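Local atomic coordinates of PlaB phospholipase (Legionella pneumophila, PDB entry 6ZTI), a protein that acts as a virulence-associated phospholipase of the alpha/beta-hydrolase type, its activity controlled by NAD(H)-mediated tetramerization. Residues M128-N133 with G219-A224; L138-K143 with D380-L385; G402-P407 with S438-I443. One frame throughout, in Å; residues are numbered along the deposited sequence. Where two conformers were deposited one is given.

Overall arrangement
The three contacts run from the hydrolase core out to helix 397-404 and strand 429-439 of the mixed sheet. Interaction 1 lies at the C-terminal end of strand 123-129 in the six-stranded parallel sheet. Interaction 2, its centre about 15 Å away, ties the chain just after that strand to strand 378-383 of the mixed sheet, beside bound thio-NAD. Their segments alternate along the chain, and a salt bridge from R222 NH2 to D380 OD2 (2.8 Å) joins them. Interaction 3 comes later in sequence and touches neither; its centre is about 31 Å from that of interaction 2, although both reach the mixed sheet. Core and mixed sheet are thus linked directly where the dinucleotide binds.

Interaction 1: residues M128-N133 with G219-A224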
ATOM      1  N   MET B 128       3.937  -0.156  39.110  1.00  8.16           N
ATOM      2  CA  MET B 128       4.149  -0.577  37.731  1.00 10.38           C
ATOM      3  C   MET B 128       5.515  -1.228  37.604  1.00  7.83           C
ATOM      4  O   MET B 128       6.529  -0.597  37.912  1.00 10.34           O
ATOM      5  CB  MET B 128       4.058   0.625  36.789  1.00  8.60           C
ATOM      6  CG  MET B 128       2.643   1.147  36.589  1.00  8.73           C
ATOM      7  SD  MET B 128       2.668   2.723  35.728  1.00 10.30           S
ATOM      8  CE  MET B 128       3.105   3.809  37.083  1.00  7.56           C
ATOM      9  N   LEU B 129       5.540  -2.482  37.146  1.00  8.61           N
ATOM     10  CA  LEU B 129       6.768  -3.228  36.913  1.00  6.50           C
ATOM     11  C   LEU B 129       7.073  -3.240  35.418  1.00  7.71           C
ATOM     12  O   LEU B 129       6.261  -3.716  34.613  1.00  7.92           O
ATOM     13  CB  LEU B 129       6.652  -4.658  37.444  1.00  7.77           C
ATOM     14  CG  LEU B 129       6.124  -4.842  38.871  1.00  9.18           C
ATOM     15  CD1 LEU B 129       5.960  -6.321  39.256  1.00 17.36           C
ATOM     16  CD2 LEU B 129       7.040  -4.153  39.875  1.00 19.59           C
ATOM     17  N   ALA B 130       8.244  -2.714  35.053  1.00  8.32           N
ATOM     18  CA  ALA B 130       8.694  -2.589  33.667  1.00  7.62           C
ATOM     19  C   ALA B 130       7.553  -2.173  32.742  1.00  7.78           C
ATOM     20  O   ALA B 130       7.335  -2.818  31.709  1.00  6.74           O
ATOM     21  CB  ALA B 130       9.303  -3.902  33.181  1.00  5.66           C
ATOM     22  N   PRO B 131       6.830  -1.102  33.067  1.00 11.63           N
ATOM     23  CA  PRO B 131       5.713  -0.669  32.216  1.00  9.28           C
ATOM     24  C   PRO B 131       6.191  -0.045  30.922  1.00  5.30           C
ATOM     25  O   PRO B 131       7.168   0.708  30.908  1.00  9.39           O
ATOM     26  CB  PRO B 131       5.009   0.379  33.078  1.00  8.74           C
ATOM     27  CG  PRO B 131       6.153   1.001  33.815  1.00  9.67           C
ATOM     28  CD  PRO B 131       7.079  -0.139  34.154  1.00  9.36           C
ATOM     29  N   ALA B 132       5.460  -0.325  29.837  1.00  9.22           N
ATOM     30  CA  ALA B 132       5.759   0.249  28.520  1.00 13.41           C
ATOM     31  C   ALA B 132       5.063   1.604  28.370  1.00 10.15           C
ATOM     32  O   ALA B 132       4.299   1.856  27.437  1.00  8.55           O
ATOM     33  CB  ALA B 132       5.345  -0.712  27.412  1.00 12.27           C
ATOM     34  N   ASN B 133       5.364   2.499  29.313  1.00  7.52           N
ATOM     35  CA  ASN B 133       4.616   3.748  29.406  1.00  4.47           C
ATOM     36  C   ASN B 133       4.853   4.658  28.214  1.00  7.68           C
ATOM     37  O   ASN B 133       3.958   5.428  27.851  1.00  7.99           O
ATOM     38  CB  ASN B 133       4.954   4.467  30.704  1.00  4.49           C
ATOM     39  CG  ASN B 133       4.220   3.873  31.886  1.00  7.05           C
ATOM     40  OD1 ASN B 133       3.031   3.547  31.802  1.00 10.09           O
ATOM     41  ND2 ASN B 133       4.924   3.710  32.987  1.00  8.19           N
ATOM     42  N   GLY B 219      15.173  -6.062  27.408  1.00  8.88           N
ATOM     43  CA  GLY B 219      14.789  -6.949  26.342  1.00  9.30           C
ATOM     44  C   GLY B 219      13.471  -6.590  25.696  1.00 10.30           C
ATOM     45  O   GLY B 219      13.213  -7.025  24.574  1.00 11.66           O
ATOM     46  N   VAL B 220      12.631  -5.810  26.377  1.00  5.92           N
ATOM     47  CA  VAL B 220      11.320  -5.468  25.843  1.00 11.68           C
ATOM     48  C   VAL B 220      11.058  -3.974  25.979  1.00  7.57           C
ATOM     49  O   VAL B 220      10.552  -3.349  25.048  1.00  7.63           O
ATOM     50  CB  VAL B 220      10.215  -6.281  26.543  1.00  8.24           C
ATOM     51  CG1 VAL B 220       8.840  -5.848  26.069  1.00 19.18           C
ATOM     52  CG2 VAL B 220      10.421  -7.752  26.312  1.00  6.80           C
ATOM     53  N   VAL B 221      11.378  -3.390  27.134  1.00 10.01           N
ATOM     54  CA  VAL B 221      11.105  -1.984  27.405  0.54  8.84           C
ATOM     55  C   VAL B 221      12.399  -1.298  27.801  1.00 10.61           C
ATOM     56  O   VAL B 221      13.154  -1.804  28.638  1.00 11.15           O
ATOM     57  CB  VAL B 221      10.038  -1.803  28.503  0.54 13.25           C
ATOM     58  CG1 VAL B 221       8.676  -2.196  27.982  0.54 13.67           C
ATOM     59  CG2 VAL B 221      10.387  -2.615  29.747  0.54  9.08           C
ATOM     60  N   ARG B 222      12.647  -0.144  27.204  1.00  8.74           N
ATOM     61  CA  ARG B 222      13.787   0.664  27.584  1.00 11.42           C
ATOM     62  C   ARG B 222      13.526   1.296  28.947  1.00  7.91           C
ATOM     63  O   ARG B 222      12.408   1.720  29.241  1.00  5.66           O
ATOM     64  CB  ARG B 222      14.026   1.736  26.523  1.00  9.31           C
ATOM     65  CG  ARG B 222      14.245   1.160  25.126  1.00  9.60           C
ATOM     66  CD  ARG B 222      14.022   2.184  24.049  1.00 10.28           C
ATOM     67  NE  ARG B 222      14.643   1.775  22.797  1.00 10.98           N
ATOM     68  CZ  ARG B 222      14.481   2.389  21.627  1.00 10.24           C
ATOM     69  NH1 ARG B 222      13.696   3.448  21.527  1.00 11.40           N
ATOM     70  NH2 ARG B 222      15.107   1.932  20.545  1.00  9.25           N
ATOM     71  N   VAL B 223      14.563   1.349  29.790  1.00  7.58           N
ATOM     72  CA  VAL B 223      14.420   2.012  31.088  1.00  9.00           C
ATOM     73  C   VAL B 223      13.751   3.367  30.909  1.00  5.35           C
ATOM     74  O   VAL B 223      12.832   3.737  31.644  1.00  7.93           O
ATOM     75  CB  VAL B 223      15.789   2.159  31.779  1.00  7.68           C
ATOM     76  CG1 VAL B 223      15.658   2.942  33.085  1.00 10.49           C
ATOM     77  CG2 VAL B 223      16.431   0.806  32.042  1.00  8.45           C
ATOM     78  N   ALA B 224      14.232   4.148  29.951  1.00  8.76           N
ATOM     79  CA  ALA B 224      13.686   5.481  29.782  1.00  3.62           C
ATOM     80  C   ALA B 224      12.218   5.448  29.387  1.00  7.02           C
ATOM     81  O   ALA B 224      11.474   6.377  29.715  1.00 11.85           O
ATOM     82  CB  ALA B 224      14.487   6.263  28.733  1.00  7.74           C
TER
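The backbone N of V221, whose side chain meets A130 and A132, shares one acceptor, N218 OD1, with the N of V220; the two hydrogen bonds hold that oxygen against the backbone beside the valine. V221 straddles the turn that leaves strand 123-129, one methyl to each alanine. CG1 lies 3.7 Å from A132 CB. With CG1 anti to the carbonyl carbon (chi1 -71°), CG2 falls between the backbone N and C and faces A130, where it sits 3.8 Å from A130 CB. The same methyl lies 3.6 Å from A130 O, a carbonyl oxygen that is buried here without a partner in the model. V221 was built in two conformers, so these distances describe one of them. No hydrogen bond crosses between 128-133 and 219-224; the contact is apolar and small, with 132 Å² buried.

In the alpha/beta-hydrolase fold, the loops at the C-terminal ends of the parallel strands surround the active site, and residues 130-133 form such a loop. M128 and L129 are still bonded as strand residues, to strand 191-197 on one side and strand 93-99 on the other. A130 then takes a left-handed backbone conformation. A132 centres an inverse gamma turn, closed by a weak bond from N133 N to P131 O (3.0 Å). The N133 side chain turns back toward the strand: its ND2 makes a weak bond to M128 SD (3.7 Å) and another bond to T226 O, while OD1 accepts from R107 NE. On the second segment, V220 O accepts from S136 OG.

Interaction 2: residues L138-K143 with D380-L385; sequences LAQLGK and DRQRNL. With SND (thionicotinamide-adenine-dinucleotide), chain O.
Q140 and Q382 reach across from opposite directions and lay their amides against each other, the planes stacked 29° apart, with Q140 OE1 3.4 Å from Q382 CG. Q140 is extended, CG anti to the backbone N (chi1 -176°), which carries its amide up to the strand end. There NE2 donates to R383 O (2.9 Å), meeting that carbonyl from 43° above its plane; its other partner is E167 OE2. L385 crosses Q140 at about a right angle, its CG 3.4 Å from Q140 NE2. Two waters sit between the segments: one accepts from Q140 N and lies 2.6 Å from Q382 OE1, the other donates to Q140 OE1 and accepts from R383 N (2.8 Å). Q382 NE2 is held by A137 O and Y211 OH.

R381 and R383 face one bound thio-NAD; a second copy touches Q140 and L141. R381 NE bonds phosphate oxygen O2A in the guanidinium plane (2.9 Å), and NH2 reaches O1N (3.1 Å) and V208 O of the second subunit, while adenine N7A lies over one face. R383, bent at its third torsion, lays a guanidinium face on ribose O3B. The ligand also bonds R145 and N209 of that subunit, consistent with NAD(H)-mediated tetramerization. Strand 378-383 pairs with 390-396 in the mixed sheet, and the Q140 turn, leading into helix 142-146, closes against its C-terminal end.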
ATOM      1  N   LEU B 138       9.805  -3.009  20.082  1.00  9.01           N
ATOM      2  CA  LEU B 138       9.466  -4.270  19.448  1.00 10.45           C
ATOM      3  C   LEU B 138       8.099  -4.240  18.770  1.00 14.88           C
ATOM      4  O   LEU B 138       7.848  -5.060  17.877  1.00 11.09           O
ATOM      5  CB  LEU B 138       9.485  -5.393  20.482  1.00 12.16           C
ATOM      6  CG  LEU B 138      10.824  -5.875  21.035  1.00 10.29           C
ATOM      7  CD1 LEU B 138      10.586  -6.913  22.108  1.00 22.51           C
ATOM      8  CD2 LEU B 138      11.646  -6.468  19.921  1.00 21.75           C
ATOM      9  N   ALA B 139       7.212  -3.324  19.173  1.00  5.68           N
ATOM     10  CA  ALA B 139       5.835  -3.354  18.682  1.00  9.34           C
ATOM     11  C   ALA B 139       5.779  -3.177  17.175  1.00  6.55           C
ATOM     12  O   ALA B 139       4.952  -3.802  16.499  1.00 14.13           O
ATOM     13  CB  ALA B 139       5.003  -2.266  19.374  1.00 14.09           C
ATOM     14  N   GLN B 140       6.652  -2.337  16.626  1.00 16.45           N
ATOM     15  CA  GLN B 140       6.641  -2.111  15.190  1.00 15.39           C
ATOM     16  C   GLN B 140       6.946  -3.392  14.421  1.00 19.06           C
ATOM     17  O   GLN B 140       6.384  -3.610  13.342  1.00 15.94           O
ATOM     18  CB  GLN B 140       7.630  -1.002  14.830  1.00 14.90           C
ATOM     19  CG  GLN B 140       7.595  -0.639  13.365  1.00 25.58           C
ATOM     20  CD  GLN B 140       8.318   0.659  13.057  1.00 25.18           C
ATOM     21  OE1 GLN B 140       9.454   0.653  12.592  1.00 25.21           O
ATOM     22  NE2 GLN B 140       7.651   1.783  13.304  1.00 17.56           N
ATOM     23  N   LEU B 141       7.799  -4.264  14.962  1.00 14.82           N
ATOM     24  CA  LEU B 141       8.054  -5.555  14.334  1.00 14.65           C
ATOM     25  C   LEU B 141       6.776  -6.353  14.075  1.00 23.75           C
ATOM     26  O   LEU B 141       6.818  -7.363  13.368  1.00 23.89           O
ATOM     27  CB  LEU B 141       9.004  -6.386  15.187  1.00 19.92           C
ATOM     28  CG  LEU B 141      10.323  -5.705  15.543  1.00 25.12           C
ATOM     29  CD1 LEU B 141      11.232  -6.696  16.243  1.00 23.62           C
ATOM     30  CD2 LEU B 141      11.025  -5.121  14.310  1.00 19.06           C
ATOM     31  N   GLY B 142       5.641  -5.922  14.645  1.00 28.75           N
ATOM     32  CA  GLY B 142       4.334  -6.397  14.224  1.00 19.50           C
ATOM     33  C   GLY B 142       4.004  -7.803  14.708  1.00 32.25           C
ATOM     34  O   GLY B 142       4.812  -8.505  15.318  1.00 32.83           O
ATOM     35  N   LYS B 143       2.787  -8.233  14.359  1.00 32.73           N
ATOM     36  CA  LYS B 143       2.197  -9.437  14.946  1.00 34.87           C
ATOM     37  C   LYS B 143       2.966 -10.701  14.563  1.00 35.66           C
ATOM     38  O   LYS B 143       3.345 -11.495  15.433  1.00 24.65           O
ATOM     39  CB  LYS B 143       0.728  -9.544  14.513  1.00 45.45           C
ATOM     40  CG  LYS B 143      -0.079 -10.614  15.232  1.00 47.67           C
ATOM     41  CD  LYS B 143      -1.566 -10.503  14.916  1.00 43.28           C
ATOM     42  CE  LYS B 143      -2.346 -11.657  15.526  1.00 39.53           C
ATOM     43  NZ  LYS B 143      -2.325 -11.632  17.017  1.00 46.82           N
ATOM     44  N   ASP B 380      19.380   4.213  18.538  1.00  9.52           N
ATOM     45  CA  ASP B 380      18.295   3.770  17.668  1.00  7.19           C
ATOM     46  C   ASP B 380      17.470   4.946  17.156  1.00  5.29           C
ATOM     47  O   ASP B 380      17.408   6.012  17.763  1.00  6.32           O
ATOM     48  CB  ASP B 380      17.371   2.785  18.406  1.00  7.95           C
ATOM     49  CG  ASP B 380      16.308   2.191  17.508  1.00 10.50           C
ATOM     50  OD1 ASP B 380      16.686   1.504  16.533  1.00 13.17           O
ATOM     51  OD2 ASP B 380      15.104   2.391  17.787  1.00  8.75           O
ATOM     52  N   ARG B 381      16.785   4.710  16.044  1.00  6.17           N
ATOM     53  CA  ARG B 381      15.713   5.591  15.614  1.00  6.29           C
ATOM     54  C   ARG B 381      14.605   4.752  15.003  1.00  7.05           C
ATOM     55  O   ARG B 381      14.851   3.718  14.381  1.00  7.26           O
ATOM     56  CB  ARG B 381      16.190   6.653  14.598  1.00  5.81           C
ATOM     57  CG  ARG B 381      16.671   6.080  13.295  1.00 12.65           C
ATOM     58  CD  ARG B 381      17.455   7.110  12.500  1.00  7.44           C
ATOM     59  NE  ARG B 381      17.526   6.794  11.077  1.00  9.51           N
ATOM     60  CZ  ARG B 381      18.129   7.573  10.177  1.00 12.87           C
ATOM     61  NH1 ARG B 381      18.715   8.697  10.557  1.00 12.00           N
ATOM     62  NH2 ARG B 381      18.144   7.243   8.898  1.00 11.97           N
ATOM     63  N   GLN B 382      13.374   5.224  15.172  1.00  5.26           N
ATOM     64  CA  GLN B 382      12.204   4.540  14.649  1.00  9.14           C
ATOM     65  C   GLN B 382      11.209   5.608  14.240  1.00  7.15           C
ATOM     66  O   GLN B 382      11.086   6.632  14.911  1.00 11.69           O
ATOM     67  CB  GLN B 382      11.579   3.591  15.694  1.00 10.81           C
ATOM     68  CG  GLN B 382      11.055   2.271  15.130  1.00 15.34           C
ATOM     69  CD  GLN B 382      10.398   1.346  16.172  1.00 10.41           C
ATOM     70  OE1 GLN B 382       9.331   1.648  16.714  1.00 11.36           O
ATOM     71  NE2 GLN B 382      11.024   0.193  16.416  1.00 10.10           N
ATOM     72  N   ARG B 383      10.520   5.381  13.130  1.00  9.69           N
ATOM     73  CA  ARG B 383       9.452   6.266  12.705  1.00  7.89           C
ATOM     74  C   ARG B 383       8.154   5.483  12.708  1.00  6.40           C
ATOM     75  O   ARG B 383       8.093   4.366  12.181  1.00 12.76           O
ATOM     76  CB  ARG B 383       9.690   6.870  11.314  1.00 11.61           C
ATOM     77  CG  ARG B 383       8.763   8.055  11.044  1.00 13.51           C
ATOM     78  CD  ARG B 383       9.041   8.725   9.702  1.00 16.91           C
ATOM     79  NE  ARG B 383       8.676   7.874   8.575  1.00 20.15           N
ATOM     80  CZ  ARG B 383       8.772   8.239   7.302  1.00 23.16           C
ATOM     81  NH1 ARG B 383       9.223   9.448   6.992  1.00 24.03           N
ATOM     82  NH2 ARG B 383       8.405   7.400   6.338  1.00 19.39           N
ATOM     83  N   ASN B 384       7.133   6.067  13.324  1.00 12.88           N
ATOM     84  CA  ASN B 384       5.858   5.386  13.479  1.00  9.87           C
ATOM     85  C   ASN B 384       5.235   5.121  12.112  1.00 14.42           C
ATOM     86  O   ASN B 384       5.227   5.984  11.227  1.00 13.08           O
ATOM     87  CB  ASN B 384       4.922   6.223  14.348  1.00  8.76           C
ATOM     88  CG  ASN B 384       3.649   5.473  14.731  1.00 12.22           C
ATOM     89  OD1 ASN B 384       2.674   5.462  13.986  1.00 13.49           O
ATOM     90  ND2 ASN B 384       3.666   4.832  15.888  1.00 10.27           N
ATOM     91  N   LEU B 385       4.718   3.908  11.941  1.00 12.73           N
ATOM     92  CA  LEU B 385       4.159   3.510  10.656  1.00 20.52           C
ATOM     93  C   LEU B 385       2.769   4.073  10.412  1.00 19.67           C
ATOM     94  O   LEU B 385       2.355   4.177   9.253  1.00 15.59           O
ATOM     95  CB  LEU B 385       4.112   1.982  10.558  1.00 18.06           C
ATOM     96  CG  LEU B 385       5.454   1.257  10.707  1.00 18.96           C
ATOM     97  CD1 LEU B 385       5.263  -0.256  10.524  1.00 28.61           C
ATOM     98  CD2 LEU B 385       6.474   1.783   9.722  1.00 22.78           C
TER
HETATM   99  PA  SND O 501      15.280   3.960   9.145  1.00 14.93           P
HETATM  100  O1A SND O 501      14.653   2.803   9.822  1.00 11.77           O
HETATM  101  O2A SND O 501      16.594   4.433   9.745  1.00 16.24           O
HETATM  102  O5B SND O 501      14.306   5.258   9.082  1.00 11.13           O
HETATM  103  C5B SND O 501      12.902   5.037   8.845  1.00 11.85           C
HETATM  104  C4B SND O 501      12.261   6.307   8.344  1.00 13.72           C
HETATM  105  O4B SND O 501      12.469   7.370   9.303  1.00 10.29           O
HETATM  106  C3B SND O 501      12.796   6.832   7.012  1.00  9.15           C
HETATM  107  O3B SND O 501      11.737   7.370   6.227  1.00 22.09           O
HETATM  108  C2B SND O 501      13.782   7.907   7.453  1.00 12.13           C
HETATM  109  O2B SND O 501      13.993   8.915   6.476  1.00 20.39           O
HETATM  110  C1B SND O 501      13.038   8.484   8.648  1.00 12.21           C
HETATM  111  N9A SND O 501      13.901   9.179   9.590  1.00 11.76           N
HETATM  112  C8A SND O 501      14.823   8.614  10.430  1.00 13.56           C
HETATM  113  N7A SND O 501      15.574   9.482  11.065  1.00  8.66           N
HETATM  114  C5A SND O 501      15.109  10.706  10.612  1.00  9.61           C
HETATM  115  C6A SND O 501      15.530  12.025  10.856  1.00 13.22           C
HETATM  116  N6A SND O 501      16.500  12.343  11.721  1.00 12.05           N
HETATM  117  N1A SND O 501      14.901  13.016  10.192  1.00 10.42           N
HETATM  118  C2A SND O 501      13.892  12.704   9.375  1.00 15.89           C
HETATM  119  N3A SND O 501      13.393  11.501   9.079  1.00 12.17           N
HETATM  120  C4A SND O 501      14.066  10.537   9.718  1.00 11.98           C
HETATM  121  O3  SND O 501      15.560   3.620   7.620  1.00 21.89           O
HETATM  122  PN  SND O 501      16.023   4.396   6.301  1.00 19.53           P
HETATM  123  O1N SND O 501      16.826   5.578   6.687  1.00 14.83           O
HETATM  124  O2N SND O 501      14.827   4.590   5.452  1.00 18.77           O
HETATM  125  O5D SND O 501      16.971   3.245   5.706  1.00 18.39           O
HETATM  126  C5D SND O 501      16.435   2.218   4.840  1.00 21.50           C
HETATM  127  C4D SND O 501      17.134   0.889   5.067  1.00 17.51           C
HETATM  128  O4D SND O 501      18.571   1.066   5.023  1.00 12.94           O
HETATM  129  C3D SND O 501      16.862   0.199   6.405  1.00 12.28           C
HETATM  130  O3D SND O 501      16.978  -1.220   6.252  1.00 19.30           O
HETATM  131  C2D SND O 501      17.988   0.755   7.276  1.00 14.79           C
HETATM  132  O2D SND O 501      18.272  -0.072   8.396  1.00 15.86           O
HETATM  133  C1D SND O 501      19.131   0.733   6.270  1.00 16.02           C
HETATM  134  N1N SND O 501      20.165   1.792   6.632  1.00 17.17           N
HETATM  135  C2N SND O 501      19.938   3.048   6.210  1.00 13.73           C
HETATM  136  C3N SND O 501      20.867   4.038   6.453  1.00 13.63           C
HETATM  137  C7N SND O 501      20.673   5.403   5.896  1.00  9.17           C
HETATM  138  S7N SND O 501      21.898   6.170   5.075  1.00 29.31           S
HETATM  139  N7N SND O 501      19.476   5.939   6.028  1.00 16.46           N
HETATM  140  C4N SND O 501      22.028   3.706   7.144  1.00 14.78           C
HETATM  141  C5N SND O 501      22.228   2.411   7.582  1.00 16.01           C
HETATM  142  C6N SND O 501      21.276   1.456   7.318  1.00 21.15           C
HETATM  143  O   HOH W   1       7.636   0.243  18.141  1.00  8.65           O
HETATM  144  O   HOH W   2      11.151   3.045  11.697  1.00  8.95           O

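Interaction 3: residues G402-P407 with S438-I443; sequences GGINTP and SSLADI
One hydrogen bond spans the contact: N405 ND2 donates to L440 O (3.0 Å, N-H...O 164°). The acceptor lies in the asparagine's amide plane, yet the donor stands 61° above the plane of the L440 carbonyl, so the amide comes down on that peptide from over its face. The same ND2 also bonds E401 OE2, one turn back on the helix, and these two acceptors together probably fix the rotation of the amide. Its other end, OD1, lies over the L440-A441 peptide and is 3.7 Å from A441 CB.

The apolar part is the meeting of I404 and L440, whose side chains cross at a slant and touch through their terminal methyls, I404 CD1 to L440 CD1 at 3.9 Å. L440 has CG anti to its carbonyl carbon (chi1 -78°), which sends the branch toward the helix; L413 of strand 412-419 packs on both residues.

Within 438-443, S439 OG accepts from A441 N (2.9 Å). Backbone bonds tie both I404 and L440 to G411, just before strand 412-419.

The first segment is the end of helix 397-404, followed by an inverse gamma turn at N405; the second is the exit of strand 429-439 through an ST turn. The contact thus packs a helix C-terminus against the end of an antiparallel strand pair, 412-419 with 429-439.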
ATOM      1  N   GLY B 402      29.145  13.699  28.315  1.00 16.54           N
ATOM      2  CA  GLY B 402      30.591  13.770  28.393  1.00 24.96           C
ATOM      3  C   GLY B 402      31.204  14.513  27.225  1.00 17.52           C
ATOM      4  O   GLY B 402      32.208  15.214  27.383  1.00 21.31           O
ATOM      5  N   GLY B 403      30.609  14.390  26.045  1.00 13.18           N
ATOM      6  CA  GLY B 403      31.175  15.023  24.873  1.00 15.60           C
ATOM      7  C   GLY B 403      30.759  16.464  24.665  1.00 14.79           C
ATOM      8  O   GLY B 403      31.496  17.246  24.063  1.00 15.80           O
ATOM      9  N   ILE B 404      29.576  16.829  25.138  1.00 11.84           N
ATOM     10  CA  ILE B 404      29.067  18.179  24.935  1.00 11.92           C
ATOM     11  C   ILE B 404      29.526  19.113  26.049  1.00 12.18           C
ATOM     12  O   ILE B 404      29.830  20.286  25.804  1.00 14.88           O
ATOM     13  CB  ILE B 404      27.528  18.116  24.810  1.00 12.69           C
ATOM     14  CG1 ILE B 404      27.157  17.540  23.438  1.00 14.66           C
ATOM     15  CG2 ILE B 404      26.887  19.480  25.026  1.00 13.44           C
ATOM     16  CD1 ILE B 404      25.674  17.232  23.263  1.00 14.72           C
ATOM     17  N   ASN B 405      29.629  18.614  27.278  1.00 13.56           N
ATOM     18  CA  ASN B 405      29.993  19.468  28.410  1.00 18.20           C
ATOM     19  C   ASN B 405      31.514  19.464  28.567  1.00 19.52           C
ATOM     20  O   ASN B 405      32.079  18.980  29.548  1.00 18.90           O
ATOM     21  CB  ASN B 405      29.288  19.014  29.682  1.00 22.36           C
ATOM     22  CG  ASN B 405      27.812  19.403  29.714  1.00 29.72           C
ATOM     23  OD1 ASN B 405      27.374  20.304  29.001  1.00 20.76           O
ATOM     24  ND2 ASN B 405      27.040  18.720  30.547  1.00 31.99           N
ATOM     25  N   THR B 406      32.170  20.030  27.561  1.00 21.98           N
ATOM     26  CA  THR B 406      33.606  20.251  27.533  1.00 18.22           C
ATOM     27  C   THR B 406      33.846  21.702  27.164  1.00 19.43           C
ATOM     28  O   THR B 406      32.963  22.358  26.599  1.00 17.84           O
ATOM     29  CB  THR B 406      34.329  19.347  26.522  1.00 17.45           C
ATOM     30  OG1 THR B 406      34.056  19.791  25.182  1.00 18.40           O
ATOM     31  CG2 THR B 406      33.898  17.894  26.677  1.00 27.80           C
ATOM     32  N   PRO B 407      35.028  22.241  27.472  1.00 18.30           N
ATOM     33  CA  PRO B 407      35.312  23.627  27.073  1.00 22.58           C
ATOM     34  C   PRO B 407      35.070  23.887  25.598  1.00 20.02           C
ATOM     35  O   PRO B 407      34.486  24.920  25.250  1.00 21.14           O
ATOM     36  CB  PRO B 407      36.792  23.804  27.452  1.00 24.71           C
ATOM     37  CG  PRO B 407      37.010  22.829  28.552  1.00 18.46           C
ATOM     38  CD  PRO B 407      36.132  21.652  28.251  1.00 21.72           C
ATOM     39  N   SER B 438      19.841  25.013  22.619  1.00 16.78           N
ATOM     40  CA  SER B 438      19.729  24.735  24.036  1.00 17.77           C
ATOM     41  C   SER B 438      21.108  24.383  24.574  1.00 16.37           C
ATOM     42  O   SER B 438      22.132  24.608  23.920  1.00 12.75           O
ATOM     43  CB  SER B 438      18.721  23.611  24.284  1.00 19.65           C
ATOM     44  OG  SER B 438      18.406  23.574  25.653  1.00 19.42           O
ATOM     45  N   SER B 439      21.117  23.814  25.780  1.00 19.78           N
ATOM     46  CA  SER B 439      22.338  23.493  26.499  1.00 23.52           C
ATOM     47  C   SER B 439      22.111  22.223  27.308  1.00 24.24           C
ATOM     48  O   SER B 439      20.996  21.955  27.762  1.00 31.55           O
ATOM     49  CB  SER B 439      22.752  24.644  27.421  1.00 22.68           C
ATOM     50  OG  SER B 439      23.955  24.350  28.119  1.00 22.14           O
ATOM     51  N   LEU B 440      23.175  21.436  27.474  1.00 17.78           N
ATOM     52  CA  LEU B 440      23.205  20.349  28.445  1.00 23.38           C
ATOM     53  C   LEU B 440      23.959  20.733  29.712  1.00 31.11           C
ATOM     54  O   LEU B 440      24.220  19.868  30.552  1.00 27.56           O
ATOM     55  CB  LEU B 440      23.836  19.088  27.840  1.00 25.39           C
ATOM     56  CG  LEU B 440      22.991  18.227  26.890  1.00 21.67           C
ATOM     57  CD1 LEU B 440      23.718  16.929  26.581  1.00 23.20           C
ATOM     58  CD2 LEU B 440      21.596  17.930  27.441  1.00 28.36           C
ATOM     59  N   ALA B 441      24.321  22.005  29.867  1.00 20.28           N
ATOM     60  CA  ALA B 441      25.077  22.448  31.028  1.00 31.36           C
ATOM     61  C   ALA B 441      24.226  23.128  32.095  1.00 34.66           C
ATOM     62  O   ALA B 441      24.736  23.392  33.190  1.00 50.19           O
ATOM     63  CB  ALA B 441      26.195  23.405  30.599  1.00 24.24           C
ATOM     64  N   ASP B 442      22.960  23.412  31.819  1.00 31.57           N
ATOM     65  CA  ASP B 442      22.098  24.090  32.774  1.00 60.36           C
ATOM     66  C   ASP B 442      21.166  23.074  33.437  1.00 60.23           C
ATOM     67  O   ASP B 442      21.183  21.879  33.132  1.00 53.29           O
ATOM     68  CB  ASP B 442      21.302  25.207  32.084  1.00 64.82           C
ATOM     69  CG  ASP B 442      22.191  26.177  31.290  1.00 62.62           C
ATOM     70  OD1 ASP B 442      23.418  26.238  31.533  1.00 61.85           O
ATOM     71  OD2 ASP B 442      21.653  26.893  30.421  1.00 54.22           O
ATOM     72  N   ILE B 443      20.347  23.562  34.377  1.00 67.03           N
ATOM     73  CA  ILE B 443      19.284  22.738  34.949  1.00 58.48           C
ATOM     74  C   ILE B 443      18.016  22.797  34.110  1.00 52.88           C
ATOM     75  O   ILE B 443      17.054  22.068  34.402  1.00 60.20           O
ATOM     76  CB  ILE B 443      18.966  23.143  36.405  1.00 66.72           C
ATOM     77  CG1 ILE B 443      18.348  24.544  36.463  1.00 73.91           C
ATOM     78  CG2 ILE B 443      20.228  23.069  37.269  1.00 57.53           C
ATOM     79  CD1 ILE B 443      18.153  25.076  37.879  1.00 78.17           C
TER